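Local coordinates for gamma-glutamyltranspeptidase (Ggt) (Helicobacter pylori 26695, PDB 5BPK), which probably cleaves the gamma-glutamyl bond of glutathione and related compounds, passing the glutamyl group to water or an amino acid, as an N-terminal nucleophile (Ntn) hydrolase, at residues A28-D31 with G32-F35; F44-K47 with P48-N52; T99-L102 with Q103-N107; A142-K145 with D146-K150. All coordinates share one frame; numbering follows the deposited sequence.

Contact 1 of 4, residues A28-D31 with G32-F35; sequences ASID and GAGF
Ile30 and Phe35 meet as neighbours across a tight bend, their side chains side by side and pointing the same way. The sec-butyl group lies over one face of the Phe35 phenyl ring, toward its rim: CB of Ile30 stands 3.9 Å above the ring plane, and CG1 of Ile30 comes to 3.7 Å from CZ of Phe35. Phe35 CG sits between its own backbone N and carbonyl carbon (chi1 71°), which swings the ring back toward Ile30 although the CB of Phe35 sets off the other way. The methyl CG2 of Ile30 rests instead on CB of Ala33, 3.8 Å away. Beneath these apolar contacts the backbone closes a hairpin-like loop: Ile30 N donates to Phe35 O at 3.0 Å, and Ala33 N reaches Ile30 O at 2.9 Å. Asp31 and Gly32 have the dihedrals of a type II turn, Gly32 with positive phi; a weak bond from Gly34 N adds to the load on Ile30 O. The companion chain packs against the loop. Its Lys195 makes a salt bridge with Asp31, its Ser193 is the main polar partner of the Ser29 hydroxyl, and its Ile240 and Ile82 pack on Ile30 and Phe35.

Contact 2 of 4, residues F44-K47 with P48-N52; sequences FSIK and PGNPN
Pro48 lays its ring across the Lys47 side chain at about a right angle, with CD of Pro48 3.6 Å from CG of Lys47. That aliphatic chain, anti to the backbone N at chi1 (-179°) and extended beyond, runs out to the companion chain, where NZ bonds the carbonyl O of Gly120. The CA of Pro48 lies 4.0 Å from the hydroxyl OG of Ser45. A type II beta turn runs from Lys47 to Asn50, with Pro48 in the second position and Gly49, with positive phi, in the third. Asn50 N closes the turn on Lys47 O at 3.0 Å (161° at the hydrogen). The Asn50 side chain then leans back over 44-47: its CB is 4.0 Å from CB of Lys47, and its OD1 lies 3.7 Å from CG1 of Ile46. Two waters link Ser45 and Ile46 to Asn50. One, 2.8 Å from Ser45 OG, bonds to Asn50 O; the other accepts from Ile46 N and bonds to Asn50 OD1, 3.1 Å away. Farther on, Asn52 ties the chain to its surroundings: OD1 accepts from the backbone N of both Tyr54 and Leu56, while ND2 donates to Asp42 O. Tyr54, and Asp43 just before Phe44, line the pocket that holds the bound dihydro-1,2-oxazole (isoxazoline) amino acid.

Contact 3 of 4, residues T99-L102 with Q103-N107; sequences TTVL and QVISN. With EDO (1,2-ethanediol), chain V.
Gln103 curls back one helical turn onto Thr99, and its side chain can be followed atom by atom. CB lies 3.5 Å from Thr99 O. With CG opposite the carbonyl carbon and beside the backbone N (chi1 -75°), the next methylene is 3.3 Å from Thr99 O and touches Leu102 CD1 on its way past, 4.0 Å from it. The chain is extended beyond CG, and the amide at its end turns NE2 onto Thr99 O at 2.9 Å, nearly straight at 163°. That oxygen lies in the plane of the Gln103 amide, whereas NE2 stands well above the Thr99 carbonyl plane. The regular helical donor, Gln103 N, arrives from the opposite face of that plane at 3.1 Å, so two N-H groups grip one buried carbonyl. NE2 also donates to Phe124 O, which should help fix the rotation of the amide. Along the helix, Val101 CG1 meets Ile105 CD1 at 3.9 Å, and Ser106 OG, also bonded to Asp110, accepts from a 1,2-ethanediol hydroxyl at 2.7 Å. Helix 96-109 is thus packed on several sides: Val101 and Ile105 rest on Val89 of strand 84-89 and Thr77 of strand 77-81, in the four-stranded antiparallel sheet, while Leu102 and Ser106 abut Leu293 and Met296 of the companion chain.

Contact 4 of 4, residues A142-K145 with D146-K150; sequences ADVK and DNLTK. With EDO (1,2-ethanediol), chain X.
Thr149 chi1 (-62°) sets OG1 beside its own backbone N, and from there the hydroxyl turns back one helical turn to Lys145. Lys145 O consequently takes two donors from a single residue: Thr149 N at 2.8 Å and Thr149 OG1 at 2.9 Å, the hydroxyl standing above the carbonyl plane, 42° out of it. A similar first torsion in Asn147 (-76°) brings its amide alongside Asp143 O, which accepts Asn147 N at 3.2 Å. A molecule of 1,2-ethanediol, probably from the crystallisation liquor, bridges this pair: its O1 donates to Asp143 O at 2.7 Å, and its O2 accepts from Asn147 ND2 at 3.3 Å. One step round the helix, the side chains of Val144 and Leu148 run side by side, with Val144 CG1 3.8 Å from Leu148 CD1. The carboxylates of Asp143 and Asp146 both belong to the opening turns, where the helix dipole would probably make negative charge welcome. Leu148 is buried against Met140, Tyr153 and Ile155, and Ser309 of the companion chain packs beside it. Largely exposed, with Leu148 as its buried anchor, helix 142-151 is the connecting element of a beta-alpha-beta unit, between parallel strands 133-135 and 155-157.

From the N terminus the four contacts follow strictly in series, none enclosing or crossing another. Contacts 1 and 2 both belong to the long connection between strands 13-19 and 77-81: each turns the chain locally, and their nearest atoms are about 17 Å apart. Contact 3 lies beyond the hairpin of strands 77-81 and 84-89, on the helix that covers it. Contact 4 comes last, on the helix between strands 133-135 and 155-157, about 21 Å from contact 3 centre to centre. Contacts 1 and 4 sit on opposite sides of the chain's centre, about 50 Å apart between their centres. All four also meet the companion chain, so each local turn or helix contributes to the interface.

Contact 1 of 4, residues A28-D31 with G32-F35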
# COMPACT_ATOMS: atom_id res chain seq x y z
N ALA B 28 10.51 -0.37 16.55
CA ALA B 28 11.42 -1.35 17.18
C ALA B 28 12.11 -2.18 16.12
O ALA B 28 11.46 -2.73 15.22
CB ALA B 28 10.65 -2.27 18.12
N SER B 29 13.43 -2.29 16.24
CA SER B 29 14.23 -3.07 15.32
C SER B 29 14.57 -4.42 15.94
O SER B 29 14.54 -4.58 17.16
CB SER B 29 15.54 -2.33 15.02
OG SER B 29 15.31 -1.03 14.50
N ILE B 30 14.89 -5.39 15.09
CA ILE B 30 15.43 -6.67 15.57
C ILE B 30 16.94 -6.54 15.79
O ILE B 30 17.72 -6.36 14.85
CB ILE B 30 15.08 -7.84 14.64
CG1 ILE B 30 13.56 -8.08 14.64
CG2 ILE B 30 15.82 -9.13 15.06
CD1 ILE B 30 12.97 -8.52 15.97
N ASP B 31 17.35 -6.58 17.06
CA ASP B 31 18.75 -6.39 17.43
C ASP B 31 19.62 -7.46 16.77
O ASP B 31 19.37 -8.66 16.90
CB ASP B 31 18.93 -6.39 18.95
CG ASP B 31 20.17 -5.62 19.41
OD1 ASP B 31 21.00 -5.24 18.57
OD2 ASP B 31 20.30 -5.39 20.62
N GLY B 32 20.64 -7.01 16.05
CA GLY B 32 21.52 -7.89 15.32
C GLY B 32 21.18 -8.06 13.85
O GLY B 32 22.04 -8.48 13.07
N ALA B 33 19.93 -7.74 13.48
CA ALA B 33 19.45 -7.94 12.10
C ALA B 33 19.26 -6.64 11.30
O ALA B 33 19.11 -6.67 10.07
CB ALA B 33 18.17 -8.76 12.09
N GLY B 34 19.23 -5.49 11.97
CA GLY B 34 19.24 -4.21 11.27
C GLY B 34 17.95 -3.78 10.57
O GLY B 34 17.99 -2.85 9.76
N PHE B 35 16.82 -4.41 10.88
CA PHE B 35 15.55 -4.01 10.27
C PHE B 35 14.47 -3.68 11.28
O PHE B 35 14.44 -4.21 12.39
CB PHE B 35 15.06 -5.07 9.26
CG PHE B 35 14.58 -6.35 9.88
CD1 PHE B 35 13.26 -6.50 10.27
CD2 PHE B 35 15.45 -7.42 10.06
CE1 PHE B 35 12.81 -7.69 10.84
CE2 PHE B 35 15.01 -8.60 10.63
CZ PHE B 35 13.69 -8.73 11.02

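Contact 2 of 4, residues F44-K47 with P48-N52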
# COMPACT_ATOMS: atom_id res chain seq x y z
N PHE B 44 -5.79 -4.81 12.32
CA PHE B 44 -6.94 -5.55 12.88
C PHE B 44 -7.86 -4.60 13.63
O PHE B 44 -7.44 -3.53 14.09
CB PHE B 44 -6.50 -6.63 13.87
CG PHE B 44 -5.92 -7.87 13.24
CD1 PHE B 44 -6.72 -8.74 12.52
CD2 PHE B 44 -4.57 -8.18 13.39
CE1 PHE B 44 -6.21 -9.89 11.95
CE2 PHE B 44 -4.04 -9.34 12.83
CZ PHE B 44 -4.87 -10.19 12.10
N SER B 45 -9.11 -5.02 13.79
CA SER B 45 -9.97 -4.43 14.80
C SER B 45 -9.56 -5.06 16.13
O SER B 45 -9.75 -6.26 16.34
CB SER B 45 -11.45 -4.68 14.50
OG SER B 45 -12.25 -4.13 15.53
N ILE B 46 -8.96 -4.25 17.00
CA ILE B 46 -8.48 -4.74 18.30
C ILE B 46 -9.56 -4.72 19.39
O ILE B 46 -9.39 -5.32 20.45
CB ILE B 46 -7.20 -3.99 18.75
CG1 ILE B 46 -7.48 -2.52 19.08
CG2 ILE B 46 -6.11 -4.10 17.67
CD1 ILE B 46 -6.26 -1.78 19.57
N LYS B 47 -10.67 -4.04 19.08
CA LYS B 47 -11.87 -3.96 19.91
C LYS B 47 -13.01 -3.47 19.00
O LYS B 47 -12.80 -2.55 18.20
CB LYS B 47 -11.64 -2.97 21.06
CG LYS B 47 -12.82 -2.83 22.01
CD LYS B 47 -12.51 -1.89 23.16
CE LYS B 47 -13.74 -1.59 23.99
NZ LYS B 47 -13.40 -0.82 25.21
N PRO B 48 -14.20 -4.09 19.08
CA PRO B 48 -15.27 -3.67 18.16
C PRO B 48 -15.57 -2.18 18.23
O PRO B 48 -15.76 -1.64 19.32
CB PRO B 48 -16.47 -4.49 18.62
CG PRO B 48 -15.89 -5.67 19.29
CD PRO B 48 -14.64 -5.21 19.94
N GLY B 49 -15.60 -1.53 17.06
CA GLY B 49 -15.87 -0.09 16.98
C GLY B 49 -14.71 0.83 17.32
O GLY B 49 -14.85 2.05 17.25
N ASN B 50 -13.55 0.28 17.69
CA ASN B 50 -12.39 1.12 18.01
C ASN B 50 -11.71 1.60 16.72
O ASN B 50 -11.36 0.77 15.89
CB ASN B 50 -11.38 0.32 18.84
CG ASN B 50 -10.11 1.10 19.12
OD1 ASN B 50 -9.05 0.81 18.54
ND2 ASN B 50 -10.20 2.06 20.03
N PRO B 51 -11.55 2.93 16.55
CA PRO B 51 -10.89 3.45 15.34
C PRO B 51 -9.38 3.25 15.42
O PRO B 51 -8.78 3.52 16.46
CB PRO B 51 -11.23 4.94 15.37
CG PRO B 51 -11.40 5.26 16.81
CD PRO B 51 -11.98 4.03 17.45
N ASN B 52 -8.77 2.82 14.31
CA ASN B 52 -7.32 2.62 14.26
C ASN B 52 -6.60 3.87 13.78
O ASN B 52 -7.19 4.95 13.74
CB ASN B 52 -6.97 1.35 13.45
CG ASN B 52 -7.01 1.55 11.92
OD1 ASN B 52 -7.52 2.55 11.40
ND2 ASN B 52 -6.47 0.57 11.21
O HOH W 1 -12.83 -1.40 15.25
O HOH W 2 -9.02 -1.21 16.25

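Contact 3 of 4, residues T99-L102 with Q103-N107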
# COMPACT_ATOMS: atom_id res chain seq x y z
N THR B 99 -9.31 5.70 -2.36
CA THR B 99 -9.83 6.87 -3.04
C THR B 99 -8.75 7.55 -3.92
O THR B 99 -9.05 8.05 -5.01
CB THR B 99 -10.45 7.86 -2.03
OG1 THR B 99 -9.47 8.27 -1.07
CG2 THR B 99 -11.65 7.20 -1.30
N THR B 100 -7.49 7.54 -3.47
CA THR B 100 -6.40 8.07 -4.27
C THR B 100 -6.28 7.32 -5.60
O THR B 100 -6.23 7.93 -6.67
CB THR B 100 -5.06 8.01 -3.50
OG1 THR B 100 -5.04 9.06 -2.52
CG2 THR B 100 -3.87 8.17 -4.43
N VAL B 101 -6.27 5.98 -5.53
CA VAL B 101 -6.09 5.18 -6.74
C VAL B 101 -7.29 5.35 -7.70
O VAL B 101 -7.10 5.50 -8.91
CB VAL B 101 -5.82 3.69 -6.39
CG1 VAL B 101 -5.85 2.82 -7.63
CG2 VAL B 101 -4.46 3.55 -5.66
N LEU B 102 -8.50 5.35 -7.15
CA LEU B 102 -9.73 5.61 -7.91
C LEU B 102 -9.63 6.90 -8.73
O LEU B 102 -9.98 6.94 -9.90
CB LEU B 102 -10.92 5.70 -6.92
CG LEU B 102 -12.35 6.11 -7.29
CD1 LEU B 102 -12.50 7.58 -7.56
CD2 LEU B 102 -12.84 5.28 -8.44
N GLN B 103 -9.14 7.95 -8.08
CA GLN B 103 -9.10 9.26 -8.71
C GLN B 103 -8.10 9.30 -9.86
O GLN B 103 -8.41 9.85 -10.92
CB GLN B 103 -8.84 10.35 -7.65
CG GLN B 103 -10.08 10.62 -6.81
CD GLN B 103 -9.84 11.49 -5.60
OE1 GLN B 103 -10.00 12.73 -5.67
NE2 GLN B 103 -9.44 10.87 -4.48
N VAL B 104 -6.94 8.68 -9.68
CA VAL B 104 -5.93 8.65 -10.75
C VAL B 104 -6.50 7.92 -11.97
O VAL B 104 -6.40 8.41 -13.10
CB VAL B 104 -4.61 8.01 -10.28
CG1 VAL B 104 -3.63 7.83 -11.45
CG2 VAL B 104 -3.97 8.85 -9.18
N ILE B 105 -7.11 6.77 -11.73
CA ILE B 105 -7.71 6.00 -12.81
C ILE B 105 -8.81 6.77 -13.54
O ILE B 105 -8.84 6.81 -14.77
CB ILE B 105 -8.25 4.64 -12.30
CG1 ILE B 105 -7.09 3.76 -11.83
CG2 ILE B 105 -9.04 3.94 -13.42
CD1 ILE B 105 -7.52 2.48 -11.16
N SER B 106 -9.72 7.38 -12.78
CA SER B 106 -10.80 8.18 -13.34
C SER B 106 -10.25 9.37 -14.11
O SER B 106 -10.77 9.70 -15.18
CB SER B 106 -11.72 8.67 -12.22
OG SER B 106 -12.70 9.59 -12.68
N ASN B 107 -9.22 10.02 -13.58
CA ASN B 107 -8.65 11.18 -14.26
C ASN B 107 -8.16 10.83 -15.66
O ASN B 107 -8.32 11.60 -16.60
CB ASN B 107 -7.52 11.79 -13.43
CG ASN B 107 -8.02 12.55 -12.21
OD1 ASN B 107 -9.20 12.91 -12.12
ND2 ASN B 107 -7.11 12.79 -11.25
C1 EDO V . -14.36 11.22 -10.12
O1 EDO V . -13.00 11.29 -10.58
C2 EDO V . -14.78 12.49 -9.38
O2 EDO V . -14.89 13.55 -10.32

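Contact 4 of 4, residues A142-K145 with D146-K150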
# COMPACT_ATOMS: atom_id res chain seq x y z
N ALA B 142 -13.80 28.24 -4.40
CA ALA B 142 -14.98 28.68 -3.67
C ALA B 142 -16.29 28.17 -4.26
O ALA B 142 -17.15 27.67 -3.53
CB ALA B 142 -15.00 30.22 -3.59
N ASP B 143 -16.45 28.30 -5.58
CA ASP B 143 -17.74 27.97 -6.22
C ASP B 143 -18.10 26.49 -5.98
O ASP B 143 -19.25 26.15 -5.71
CB ASP B 143 -17.72 28.26 -7.72
CG ASP B 143 -17.34 29.70 -8.05
OD1 ASP B 143 -16.30 30.18 -7.57
OD2 ASP B 143 -18.09 30.35 -8.81
N VAL B 144 -17.09 25.62 -6.09
CA VAL B 144 -17.29 24.18 -5.90
C VAL B 144 -17.52 23.87 -4.41
O VAL B 144 -18.44 23.13 -4.07
CB VAL B 144 -16.08 23.38 -6.46
CG1 VAL B 144 -16.22 21.89 -6.16
CG2 VAL B 144 -15.95 23.62 -7.97
N LYS B 145 -16.69 24.43 -3.53
CA LYS B 145 -16.86 24.26 -2.08
C LYS B 145 -18.28 24.64 -1.65
O LYS B 145 -18.92 23.92 -0.89
CB LYS B 145 -15.88 25.14 -1.30
CG LYS B 145 -14.45 24.67 -1.34
CD LYS B 145 -13.69 24.91 -0.02
CE LYS B 145 -12.94 26.21 0.00
NZ LYS B 145 -11.59 26.05 0.64
N ASP B 146 -18.75 25.78 -2.14
CA ASP B 146 -20.07 26.31 -1.73
C ASP B 146 -21.20 25.39 -2.16
O ASP B 146 -22.15 25.15 -1.40
CB ASP B 146 -20.28 27.71 -2.31
CG ASP B 146 -19.46 28.78 -1.60
OD1 ASP B 146 -18.90 28.52 -0.52
OD2 ASP B 146 -19.40 29.91 -2.14
N ASN B 147 -21.14 24.91 -3.40
CA ASN B 147 -22.13 23.97 -3.91
C ASN B 147 -22.11 22.64 -3.17
O ASN B 147 -23.16 22.07 -2.91
CB ASN B 147 -21.99 23.76 -5.41
CG ASN B 147 -22.54 24.93 -6.22
OD1 ASN B 147 -23.35 25.72 -5.72
ND2 ASN B 147 -22.12 25.02 -7.48
N LEU B 148 -20.92 22.13 -2.85
CA LEU B 148 -20.86 20.89 -2.08
C LEU B 148 -21.32 21.09 -0.62
O LEU B 148 -22.01 20.21 -0.07
CB LEU B 148 -19.44 20.30 -2.13
CG LEU B 148 -19.06 19.70 -3.49
CD1 LEU B 148 -17.55 19.43 -3.54
CD2 LEU B 148 -19.87 18.42 -3.78
N THR B 149 -20.98 22.23 -0.02
CA THR B 149 -21.45 22.57 1.33
C THR B 149 -22.97 22.68 1.40
O THR B 149 -23.60 22.22 2.37
CB THR B 149 -20.77 23.85 1.87
OG1 THR B 149 -19.36 23.64 1.95
CG2 THR B 149 -21.30 24.23 3.25
N LYS B 150 -23.56 23.27 0.36
CA LYS B 150 -25.01 23.40 0.21
C LYS B 150 -25.71 22.03 0.14
O LYS B 150 -26.86 21.89 0.56
CB LYS B 150 -25.32 24.22 -1.05
CG LYS B 150 -26.78 24.52 -1.32
C1 EDO X . -21.28 28.25 -6.80
O1 EDO X . -21.12 28.11 -5.39
C2 EDO X . -22.67 28.78 -7.12
O2 EDO X . -23.27 27.99 -8.15